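PDB 2FB6: conserved hypothetical protein from Bacteroides thetaiotaomicron, which is of unknown function, with a compact alpha/beta fold built on a single parallel beta sheet. Local coordinates for residues N7-D17 / W39-S50; I74-E82 / I90-M100. All blocks are in the same frame, centred on the assembly; numbering follows the deposited sequence.

Contact 1 (N7-D17 / W39-S50)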
loop_
_atom_site.group_PDB
_atom_site.type_symbol
_atom_site.label_atom_id
_atom_site.label_comp_id
_atom_site.label_asym_id
_atom_site.label_seq_id
_atom_site.Cartn_x
_atom_site.Cartn_y
_atom_site.Cartn_z
ATOM N N ASN A 7 15.913 -3.050 10.081
ATOM C CA ASN A 7 15.756 -4.066 9.044
ATOM C C ASN A 7 14.423 -4.800 9.136
ATOM O O ASN A 7 14.286 -5.914 8.648
ATOM C CB ASN A 7 16.940 -5.053 9.031
ATOM C CG ASN A 7 17.175 -5.673 7.650
ATOM O OD1 ASN A 7 16.476 -5.360 6.688
ATOM N ND2 ASN A 7 18.168 -6.551 7.554
ATOM N N ASP A 8 13.438 -4.134 9.737
ATOM C CA ASP A 8 12.131 -4.712 10.068
ATOM C C ASP A 8 10.917 -4.180 9.304
ATOM O O ASP A 8 9.798 -4.603 9.574
ATOM C CB ASP A 8 11.874 -4.585 11.573
ATOM C CG ASP A 8 12.731 -5.536 12.390
ATOM O OD1 ASP A 8 12.877 -6.712 12.003
ATOM O OD2 ASP A 8 13.274 -5.085 13.416
ATOM N N LYS A 9 11.147 -3.257 8.372
ATOM C CA LYS A 9 10.061 -2.650 7.585
ATOM C C LYS A 9 10.227 -2.872 6.097
ATOM O O LYS A 9 11.310 -2.657 5.532
ATOM C CB LYS A 9 9.947 -1.133 7.858
ATOM C CG LYS A 9 8.771 -0.456 7.134
ATOM C CD LYS A 9 8.719 1.036 7.379
ATOM C CE LYS A 9 7.515 1.672 6.723
ATOM N NZ LYS A 9 7.636 3.161 6.759
ATOM N N LEU A 10 9.129 -3.264 5.459
ATOM C CA LEU A 10 9.071 -3.295 3.993
ATOM C C LEU A 10 8.044 -2.291 3.503
ATOM O O LEU A 10 6.945 -2.223 4.039
ATOM C CB LEU A 10 8.645 -4.685 3.505
ATOM C CG LEU A 10 8.485 -4.862 1.984
ATOM C CD1 LEU A 10 9.807 -4.618 1.251
ATOM C CD2 LEU A 10 7.892 -6.236 1.680
ATOM N N THR A 11 8.398 -1.533 2.467
ATOM C CA THR A 11 7.460 -0.639 1.792
ATOM C C THR A 11 7.221 -1.147 0.378
ATOM O O THR A 11 8.154 -1.563 -0.321
ATOM C CB THR A 11 7.994 0.781 1.798
ATOM O OG1 THR A 11 7.962 1.233 3.155
ATOM C CG2 THR A 11 7.131 1.718 0.949
ATOM N N ILE A 12 5.955 -1.155 -0.029
ATOM C CA ILE A 12 5.641 -1.487 -1.401
ATOM C C ILE A 12 5.007 -0.259 -2.029
ATOM O O ILE A 12 3.999 0.228 -1.526
ATOM C CB ILE A 12 4.671 -2.688 -1.491
ATOM C CG1 ILE A 12 5.322 -3.941 -0.875
ATOM C CG2 ILE A 12 4.266 -2.947 -2.964
ATOM C CD1 ILE A 12 4.361 -5.101 -0.646
ATOM N N LEU A 13 5.610 0.240 -3.110
ATOM C CA LEU A 13 4.976 1.272 -3.915
ATOM C C LEU A 13 4.134 0.563 -4.975
ATOM O O LEU A 13 4.662 -0.020 -5.927
ATOM C CB LEU A 13 6.038 2.159 -4.554
ATOM C CG LEU A 13 5.564 3.268 -5.501
ATOM C CD1 LEU A 13 4.606 4.251 -4.824
ATOM C CD2 LEU A 13 6.764 3.997 -6.070
ATOM N N TRP A 14 2.823 0.575 -4.776
ATOM C CA TRP A 14 1.906 -0.158 -5.629
ATOM C C TRP A 14 1.337 0.804 -6.675
ATOM O O TRP A 14 0.482 1.639 -6.371
ATOM C CB TRP A 14 0.809 -0.760 -4.742
ATOM C CG TRP A 14 -0.326 -1.414 -5.446
ATOM C CD1 TRP A 14 -0.457 -1.644 -6.793
ATOM C CD2 TRP A 14 -1.488 -1.964 -4.829
ATOM N NE1 TRP A 14 -1.665 -2.269 -7.046
ATOM C CE2 TRP A 14 -2.311 -2.486 -5.857
ATOM C CE3 TRP A 14 -1.917 -2.074 -3.498
ATOM C CZ2 TRP A 14 -3.542 -3.093 -5.595
ATOM C CZ3 TRP A 14 -3.163 -2.668 -3.234
ATOM C CH2 TRP A 14 -3.955 -3.170 -4.281
ATOM N N THR A 15 1.831 0.683 -7.907
ATOM C CA THR A 15 1.341 1.508 -9.018
ATOM C C THR A 15 0.519 0.701 -10.006
ATOM O O THR A 15 -0.315 1.260 -10.716
ATOM C CB THR A 15 2.489 2.193 -9.815
ATOM O OG1 THR A 15 3.199 1.221 -10.580
ATOM C CG2 THR A 15 3.456 2.947 -8.887
ATOM N N THR A 16 0.766 -0.603 -10.075
ATOM C CA THR A 16 0.185 -1.415 -11.155
ATOM C C THR A 16 -1.315 -1.644 -11.003
ATOM O O THR A 16 -1.834 -1.734 -9.879
ATOM C CB THR A 16 0.899 -2.781 -11.293
ATOM O OG1 THR A 16 0.414 -3.433 -12.473
ATOM C CG2 THR A 16 0.675 -3.682 -10.068
ATOM N N ASP A 17 -2.006 -1.755 -12.137
ATOM C CA ASP A 17 -3.381 -2.229 -12.112
ATOM C C ASP A 17 -3.509 -3.619 -12.737
ATOM O O ASP A 17 -4.614 -4.044 -13.062
ATOM C CB ASP A 17 -4.350 -1.221 -12.756
ATOM C CG ASP A 17 -4.053 -0.957 -14.221
ATOM O OD1 ASP A 17 -3.166 -1.611 -14.814
ATOM O OD2 ASP A 17 -4.764 -0.094 -14.792
ATOM N N TRP A 39 8.185 -9.781 8.029
ATOM C CA TRP A 39 8.385 -8.353 8.181
ATOM C C TRP A 39 7.523 -7.887 9.335
ATOM O O TRP A 39 6.325 -8.166 9.347
ATOM C CB TRP A 39 7.972 -7.600 6.917
ATOM C CG TRP A 39 8.876 -7.869 5.776
ATOM C CD1 TRP A 39 8.641 -8.686 4.699
ATOM C CD2 TRP A 39 10.187 -7.330 5.595
ATOM N NE1 TRP A 39 9.730 -8.681 3.866
ATOM C CE2 TRP A 39 10.694 -7.857 4.390
ATOM C CE3 TRP A 39 10.989 -6.447 6.344
ATOM C CZ2 TRP A 39 11.964 -7.544 3.915
ATOM C CZ3 TRP A 39 12.243 -6.123 5.860
ATOM C CH2 TRP A 39 12.720 -6.668 4.651
ATOM N N LYS A 40 8.109 -7.180 10.304
ATOM C CA LYS A 40 7.314 -6.688 11.429
ATOM C C LYS A 40 6.383 -5.554 11.001
ATOM O O LYS A 40 5.292 -5.400 11.548
ATOM C CB LYS A 40 8.214 -6.260 12.587
ATOM C CG LYS A 40 8.986 -7.419 13.176
ATOM C CD LYS A 40 9.835 -6.974 14.374
ATOM C CE LYS A 40 10.717 -8.117 14.875
ATOM N NZ LYS A 40 9.882 -9.252 15.329
ATOM N N HIS A 41 6.819 -4.781 10.009
ATOM C CA HIS A 41 6.050 -3.620 9.526
ATOM C C HIS A 41 5.988 -3.684 8.026
ATOM O O HIS A 41 7.009 -3.888 7.397
ATOM C CB HIS A 41 6.741 -2.314 9.951
ATOM C CG HIS A 41 6.991 -2.243 11.423
ATOM N ND1 HIS A 41 8.218 -2.517 11.984
ATOM C CD2 HIS A 41 6.153 -1.989 12.454
ATOM C CE1 HIS A 41 8.131 -2.419 13.301
ATOM N NE2 HIS A 41 6.890 -2.098 13.609
ATOM N N ILE A 42 4.789 -3.491 7.470
ATOM C CA ILE A 42 4.638 -3.414 6.018
ATOM C C ILE A 42 3.726 -2.246 5.706
ATOM O O ILE A 42 2.613 -2.146 6.240
ATOM C CB ILE A 42 4.030 -4.691 5.400
ATOM C CG1 ILE A 42 4.866 -5.940 5.769
ATOM C CG2 ILE A 42 3.883 -4.516 3.879
ATOM C CD1 ILE A 42 4.339 -7.226 5.200
ATOM N N ASN A 43 4.239 -1.336 4.889
ATOM C CA ASN A 43 3.483 -0.182 4.427
ATOM C C ASN A 43 3.294 -0.259 2.916
ATOM O O ASN A 43 4.262 -0.492 2.188
ATOM C CB ASN A 43 4.236 1.110 4.766
ATOM C CG ASN A 43 3.497 2.356 4.304
ATOM O OD1 ASN A 43 4.029 3.164 3.533
ATOM N ND2 ASN A 43 2.270 2.523 4.778
ATOM N N ILE A 44 2.064 -0.044 2.458
ATOM C CA ILE A 44 1.774 -0.078 1.028
ATOM C C ILE A 44 1.303 1.300 0.605
ATOM O O ILE A 44 0.429 1.872 1.245
ATOM C CB ILE A 44 0.702 -1.148 0.682
ATOM C CG1 ILE A 44 1.198 -2.557 1.106
ATOM C CG2 ILE A 44 0.369 -1.078 -0.836
ATOM C CD1 ILE A 44 0.229 -3.667 0.864
ATOM N N ILE A 45 1.913 1.823 -0.455
ATOM C CA ILE A 45 1.561 3.137 -1.001
ATOM C C ILE A 45 0.793 2.918 -2.306
ATOM O O ILE A 45 1.320 2.338 -3.246
ATOM C CB ILE A 45 2.817 3.979 -1.311
ATOM C CG1 ILE A 45 3.727 4.111 -0.077
ATOM C CG2 ILE A 45 2.395 5.342 -1.872
ATOM C CD1 ILE A 45 5.126 4.586 -0.453
ATOM N N LEU A 46 -0.452 3.379 -2.335
ATOM C CA LEU A 46 -1.273 3.326 -3.543
ATOM C C LEU A 46 -1.095 4.610 -4.331
ATOM O O LEU A 46 -1.488 5.681 -3.877
ATOM C CB LEU A 46 -2.745 3.175 -3.172
ATOM C CG LEU A 46 -3.192 1.795 -2.724
ATOM C CD1 LEU A 46 -4.612 1.841 -2.216
ATOM C CD2 LEU A 46 -3.093 0.846 -3.897
ATOM N N TRP A 47 -0.511 4.520 -5.524
ATOM C CA TRP A 47 -0.202 5.736 -6.269
ATOM C C TRP A 47 -0.070 5.366 -7.734
ATOM O O TRP A 47 0.817 4.597 -8.089
ATOM C CB TRP A 47 1.125 6.305 -5.746
ATOM C CG TRP A 47 1.441 7.710 -6.169
ATOM C CD1 TRP A 47 0.893 8.414 -7.202
ATOM C CD2 TRP A 47 2.424 8.557 -5.580
ATOM N NE1 TRP A 47 1.472 9.660 -7.285
ATOM C CE2 TRP A 47 2.406 9.774 -6.288
ATOM C CE3 TRP A 47 3.304 8.417 -4.495
ATOM C CZ2 TRP A 47 3.257 10.841 -5.969
ATOM C CZ3 TRP A 47 4.141 9.487 -4.173
ATOM C CH2 TRP A 47 4.106 10.671 -4.897
ATOM N N GLY A 48 -0.929 5.939 -8.579
ATOM C CA GLY A 48 -0.924 5.618 -10.018
ATOM C C GLY A 48 -2.162 4.848 -10.428
ATOM O O GLY A 48 -3.220 5.033 -9.840
ATOM N N ALA A 49 -2.024 3.976 -11.432
ATOM C CA ALA A 49 -3.163 3.232 -11.997
ATOM C C ALA A 49 -3.885 2.398 -10.922
ATOM O O ALA A 49 -5.104 2.215 -10.956
ATOM C CB ALA A 49 -2.682 2.358 -13.157
ATOM N N SER A 50 -3.117 1.942 -9.943
ATOM C CA SER A 50 -3.663 1.180 -8.824
ATOM C C SER A 50 -4.790 1.860 -8.048
ATOM O O SER A 50 -5.664 1.184 -7.507
ATOM C CB SER A 50 -2.543 0.852 -7.851
ATOM O OG SER A 50 -1.957 2.055 -7.385
HETATM O O HOH W 1 11.012 -7.981 10.361
HETATM O O HOH W 2 -6.493 1.331 -13.309
#

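Contact 2 (I74-E82 / I90-M100)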
loop_
_atom_site.group_PDB
_atom_site.type_symbol
_atom_site.label_atom_id
_atom_site.label_comp_id
_atom_site.label_asym_id
_atom_site.label_seq_id
_atom_site.Cartn_x
_atom_site.Cartn_y
_atom_site.Cartn_z
ATOM N N ILE A 74 -1.834 1.007 4.836
ATOM C CA ILE A 74 -2.038 1.357 3.423
ATOM C C ILE A 74 -2.401 2.829 3.332
ATOM O O ILE A 74 -3.286 3.278 4.043
ATOM C CB ILE A 74 -3.146 0.512 2.737
ATOM C CG1 ILE A 74 -2.899 -0.983 2.983
ATOM C CG2 ILE A 74 -3.160 0.828 1.221
ATOM C CD1 ILE A 74 -3.945 -1.894 2.372
ATOM N N GLU A 75 -1.670 3.569 2.497
ATOM C CA GLU A 75 -1.903 4.995 2.307
ATOM C C GLU A 75 -1.969 5.262 0.817
ATOM O O GLU A 75 -1.336 4.553 0.035
ATOM C CB GLU A 75 -0.801 5.826 2.975
ATOM C CG GLU A 75 0.629 5.421 2.573
ATOM C CD GLU A 75 1.720 6.181 3.327
ATOM O OE1 GLU A 75 1.380 7.093 4.110
ATOM O OE2 GLU A 75 2.913 5.868 3.122
ATOM N N ALA A 76 -2.795 6.229 0.430
ATOM C CA ALA A 76 -2.997 6.522 -0.982
ATOM C C ALA A 76 -2.702 7.978 -1.248
ATOM O O ALA A 76 -3.006 8.845 -0.419
ATOM C CB ALA A 76 -4.438 6.198 -1.404
ATOM N N CYS A 77 -2.132 8.230 -2.422
ATOM C CA CYS A 77 -1.838 9.569 -2.886
ATOM C C CYS A 77 -3.119 10.398 -2.951
ATOM O O CYS A 77 -4.029 10.069 -3.698
ATOM C CB CYS A 77 -1.135 9.497 -4.248
ATOM S SG CYS A 77 -0.940 11.080 -5.096
ATOM N N GLN A 78 -3.189 11.468 -2.158
ATOM C CA GLN A 78 -4.371 12.322 -2.135
ATOM C C GLN A 78 -4.584 13.047 -3.456
ATOM O O GLN A 78 -5.740 13.262 -3.855
ATOM C CB GLN A 78 -4.305 13.313 -0.966
ATOM C CG GLN A 78 -5.520 14.227 -0.866
ATOM C CD GLN A 78 -5.622 14.922 0.485
ATOM O OE1 GLN A 78 -5.047 14.463 1.477
ATOM N NE2 GLN A 78 -6.347 16.028 0.526
ATOM N N ASP A 79 -3.501 13.441 -4.131
ATOM C CA ASP A 79 -3.652 14.043 -5.463
ATOM C C ASP A 79 -4.329 13.059 -6.418
ATOM O O ASP A 79 -5.273 13.426 -7.128
ATOM C CB ASP A 79 -2.292 14.446 -6.023
ATOM C CG ASP A 79 -1.749 15.694 -5.375
ATOM O OD1 ASP A 79 -2.251 16.803 -5.700
ATOM O OD2 ASP A 79 -0.798 15.589 -4.555
ATOM N N CYS A 80 -3.857 11.810 -6.441
ATOM C CA CYS A 80 -4.517 10.793 -7.272
ATOM C C CYS A 80 -5.972 10.590 -6.915
ATOM O O CYS A 80 -6.831 10.537 -7.800
ATOM C CB CYS A 80 -3.826 9.435 -7.150
ATOM S SG CYS A 80 -2.338 9.338 -8.114
ATOM N N CYS A 81 -6.255 10.435 -5.620
ATOM C CA CYS A 81 -7.632 10.252 -5.173
ATOM C C CYS A 81 -8.516 11.410 -5.609
ATOM O O CYS A 81 -9.660 11.202 -6.058
ATOM C CB CYS A 81 -7.693 10.083 -3.660
ATOM S SG CYS A 81 -6.920 8.528 -3.114
ATOM N N GLU A 82 -7.987 12.627 -5.501
ATOM C CA GLU A 82 -8.776 13.801 -5.881
ATOM C C GLU A 82 -8.904 13.907 -7.393
ATOM O O GLU A 82 -9.977 14.237 -7.902
ATOM C CB GLU A 82 -8.200 15.076 -5.253
ATOM C CG GLU A 82 -8.388 15.064 -3.744
ATOM C CD GLU A 82 -7.888 16.319 -3.069
ATOM O OE1 GLU A 82 -7.350 17.194 -3.773
ATOM O OE2 GLU A 82 -8.019 16.432 -1.835
ATOM N N ILE A 90 -11.883 5.532 -1.154
ATOM C CA ILE A 90 -10.622 5.028 -0.621
ATOM C C ILE A 90 -10.575 5.167 0.905
ATOM O O ILE A 90 -10.221 4.214 1.605
ATOM C CB ILE A 90 -9.428 5.727 -1.312
ATOM C CG1 ILE A 90 -9.371 5.385 -2.819
ATOM C CG2 ILE A 90 -8.102 5.396 -0.634
ATOM C CD1 ILE A 90 -9.218 3.909 -3.168
ATOM N N THR A 91 -10.986 6.329 1.423
ATOM C CA THR A 91 -11.042 6.577 2.862
ATOM C C THR A 91 -11.985 5.585 3.553
ATOM O O THR A 91 -11.700 5.076 4.646
ATOM C CB THR A 91 -11.506 8.039 3.116
ATOM O OG1 THR A 91 -10.440 8.944 2.787
ATOM C CG2 THR A 91 -11.971 8.266 4.552
ATOM N N ASN A 92 -13.122 5.322 2.901
ATOM C CA ASN A 92 -14.129 4.402 3.442
ATOM C C ASN A 92 -13.644 2.960 3.562
ATOM O O ASN A 92 -14.200 2.177 4.340
ATOM C CB ASN A 92 -15.420 4.434 2.614
ATOM C CG ASN A 92 -16.213 5.722 2.795
ATOM O OD1 ASN A 92 -15.951 6.513 3.702
ATOM N ND2 ASN A 92 -17.182 5.942 1.907
ATOM N N LEU A 93 -12.618 2.603 2.777
ATOM C CA LEU A 93 -12.010 1.268 2.868
ATOM C C LEU A 93 -11.052 1.166 4.043
ATOM O O LEU A 93 -10.575 0.075 4.367
ATOM C CB LEU A 93 -11.254 0.904 1.583
ATOM C CG LEU A 93 -12.097 0.713 0.328
ATOM C CD1 LEU A 93 -11.207 0.662 -0.887
ATOM C CD2 LEU A 93 -12.960 -0.563 0.450
ATOM N N GLY A 94 -10.752 2.301 4.670
ATOM C CA GLY A 94 -9.821 2.325 5.780
ATOM C C GLY A 94 -8.391 2.661 5.390
ATOM O O GLY A 94 -7.461 2.533 6.198
ATOM N N ILE A 95 -8.218 3.100 4.142
ATOM C CA ILE A 95 -6.920 3.546 3.627
ATOM C C ILE A 95 -6.696 5.008 4.025
ATOM O O ILE A 95 -7.631 5.829 3.968
ATOM C CB ILE A 95 -6.877 3.363 2.089
ATOM C CG1 ILE A 95 -6.949 1.877 1.725
ATOM C CG2 ILE A 95 -5.640 3.996 1.479
ATOM C CD1 ILE A 95 -7.367 1.622 0.276
ATOM N N THR A 96 -5.460 5.321 4.417
ATOM C CA THR A 96 -5.086 6.696 4.761
ATOM C C THR A 96 -4.870 7.479 3.480
ATOM O O THR A 96 -4.055 7.104 2.650
ATOM C CB THR A 96 -3.795 6.744 5.618
ATOM O OG1 THR A 96 -4.039 6.074 6.856
ATOM C CG2 THR A 96 -3.360 8.207 5.890
ATOM N N VAL A 97 -5.588 8.580 3.321
ATOM C CA VAL A 97 -5.396 9.413 2.153
ATOM C C VAL A 97 -4.651 10.665 2.590
ATOM O O VAL A 97 -5.103 11.377 3.491
ATOM C CB VAL A 97 -6.755 9.785 1.506
ATOM C CG1 VAL A 97 -6.599 10.801 0.394
ATOM C CG2 VAL A 97 -7.453 8.535 0.990
ATOM N N ARG A 98 -3.485 10.901 1.985
ATOM C CA ARG A 98 -2.699 12.078 2.316
ATOM C C ARG A 98 -1.792 12.461 1.161
ATOM O O ARG A 98 -1.559 11.665 0.244
ATOM C CB ARG A 98 -1.895 11.849 3.596
ATOM C CG ARG A 98 -0.777 10.875 3.480
ATOM C CD ARG A 98 0.057 10.996 4.753
ATOM N NE ARG A 98 1.031 9.936 4.836
ATOM C CZ ARG A 98 2.086 9.946 5.646
ATOM N NH1 ARG A 98 2.340 10.985 6.441
ATOM N NH2 ARG A 98 2.911 8.919 5.630
ATOM N N TYR A 99 -1.275 13.687 1.200
ATOM C CA TYR A 99 -0.338 14.120 0.160
ATOM C C TYR A 99 0.964 13.339 0.324
ATOM O O TYR A 99 1.526 13.310 1.412
ATOM C CB TYR A 99 -0.148 15.641 0.203
ATOM C CG TYR A 99 -1.415 16.362 -0.202
ATOM C CD1 TYR A 99 -1.997 16.134 -1.447
ATOM C CD2 TYR A 99 -2.040 17.257 0.666
ATOM C CE1 TYR A 99 -3.189 16.778 -1.827
ATOM C CE2 TYR A 99 -3.225 17.923 0.284
ATOM C CZ TYR A 99 -3.778 17.668 -0.964
ATOM O OH TYR A 99 -4.942 18.283 -1.372
HETATM N N MSE A 100 1.387 12.664 -0.748
HETATM C CA MSE A 100 2.403 11.608 -0.633
HETATM C C MSE A 100 3.819 12.012 -1.019
HETATM O O MSE A 100 4.737 11.199 -0.896
HETATM C CB MSE A 100 1.981 10.379 -1.461
HETATM C CG MSE A 100 1.026 9.456 -0.757
HETATM SE SE MSE A 100 1.778 8.737 0.890
HETATM C CE MSE A 100 3.448 8.018 0.304
HETATM O O HOH W 3 -0.485 13.239 -3.010
#

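Contact 1 (N7-D17 / W39-S50)
Asp-8 lies alongside Lys-40, both side chains pointing the same way, with Asp-8 CG 3.8 Å from Lys-40 CD. A water between Asp-8 OD1 and Lys-40 N probably links them. Lys-9 crosses His-41 at about a right angle and rests its CE on Asn-43 CB. Its ammonium goes on to a salt bridge with Glu-112. On the other face of the sheet, Leu-10 CB sits over the Trp-39 five-membered ring, 3.8 Å from the centroid, a CH-pi contact. Tyr-29 holds the Trp-39 N-H. Strands 9-14 and 41-46 pair in parallel here, as the two strands of a beta-alpha-beta unit with helix 19-36. Ile-45 N bonds almost straight to Ile-12 O, 2.8 Å at 173°. Leu-13 CD1 packs on Ile-45 CG2 at 3.8 Å. Trp-14 has CG anti to the backbone N (chi1 173°), which brings one face of its indole against Ser-50 CB. Ile-44 CG2 meets the ring edge. Trp-14 NE1 bonds Thr-16 O at 2.9 Å, which helps hold the ring's rotation. Trp-14 O is gripped from opposite faces of its plane, by Trp-47 N and by Ser-50 OG at 2.7 Å. Thr-15 O accepts from Ser-50 N. A water bridges Asp-17 OD2 and Ala-49 O.

Contact 2 (I74-E82 / I90-M100)
Glu-75 OE1 takes two bonds from Arg-98, which approaches side-on. Arg-98 NH2 lies 2.8 Å from Glu-75 OE1 and is met by the syn lone pair of that oxygen. Arg-98 NE, 3.0 Å from Glu-75 OE1, comes nearly along its C-O bond direction. Glu-75 OE1 lies close to the guanidinium plane, at its edge. The selenium of Met-100, a selenomethionine, sits 3.5 Å from Glu-75 CD. Tyr-107 bonds the other oxygen, OE2. With an alanine in place of Glu-75, the Arg-98 guanidinium is likely to lose its acid and Tyr-107 its acceptor, with a gap opened beside Met-100. The Gln-78 amide stacks on one face of Tyr-99, offset toward the rim, the planes 22° apart. Gln-78 NE2 bonds Glu-82 OE2 at 2.9 Å, which steadies the amide. On the sheet face opposite Glu-75 and Thr-96, Ala-76 CB packs on Ile-90 CG2 and Ile-95 CG2, both at 3.8 Å. Parallel pairing of 74-77 with 96-98 sets the register of Glu-75 with Thr-96 and of Ala-76 with Val-97. Ala-76 N bonds Thr-96 O at 2.7 Å. Cys-77 SG accepts from Cys-80 N and caps helix 78-84. Strand 73-77, helices 78-84 and 87-92, and strand 96-98 form a parallel beta-alpha-beta crossover.

In the fold
Contacts 1 and 2 lie in one parallel sheet, their centres about 13 Å apart. The strand order is 96-98, 73-77, 41-46, 9-14, 113-116. Contact 1 pairs the inner strands 9-14 and 41-46. Contact 2 pairs strand 73-77 with the edge strand 96-98. Strands 41-46 and 73-77 are neighbours, and probable backbone hydrogen bonds from Glu-75 to Ile-44 and Leu-46 join the two contacts. Along the chain they come in series, with helix 58-70 between them. They also meet beyond the strands, where Trp-47 CD1 packs 3.5 Å from Cys-80 SG. Contact 1 therefore borders the start of helix 78-84, where Cys-77 and Cys-80 lie; no role for them is established.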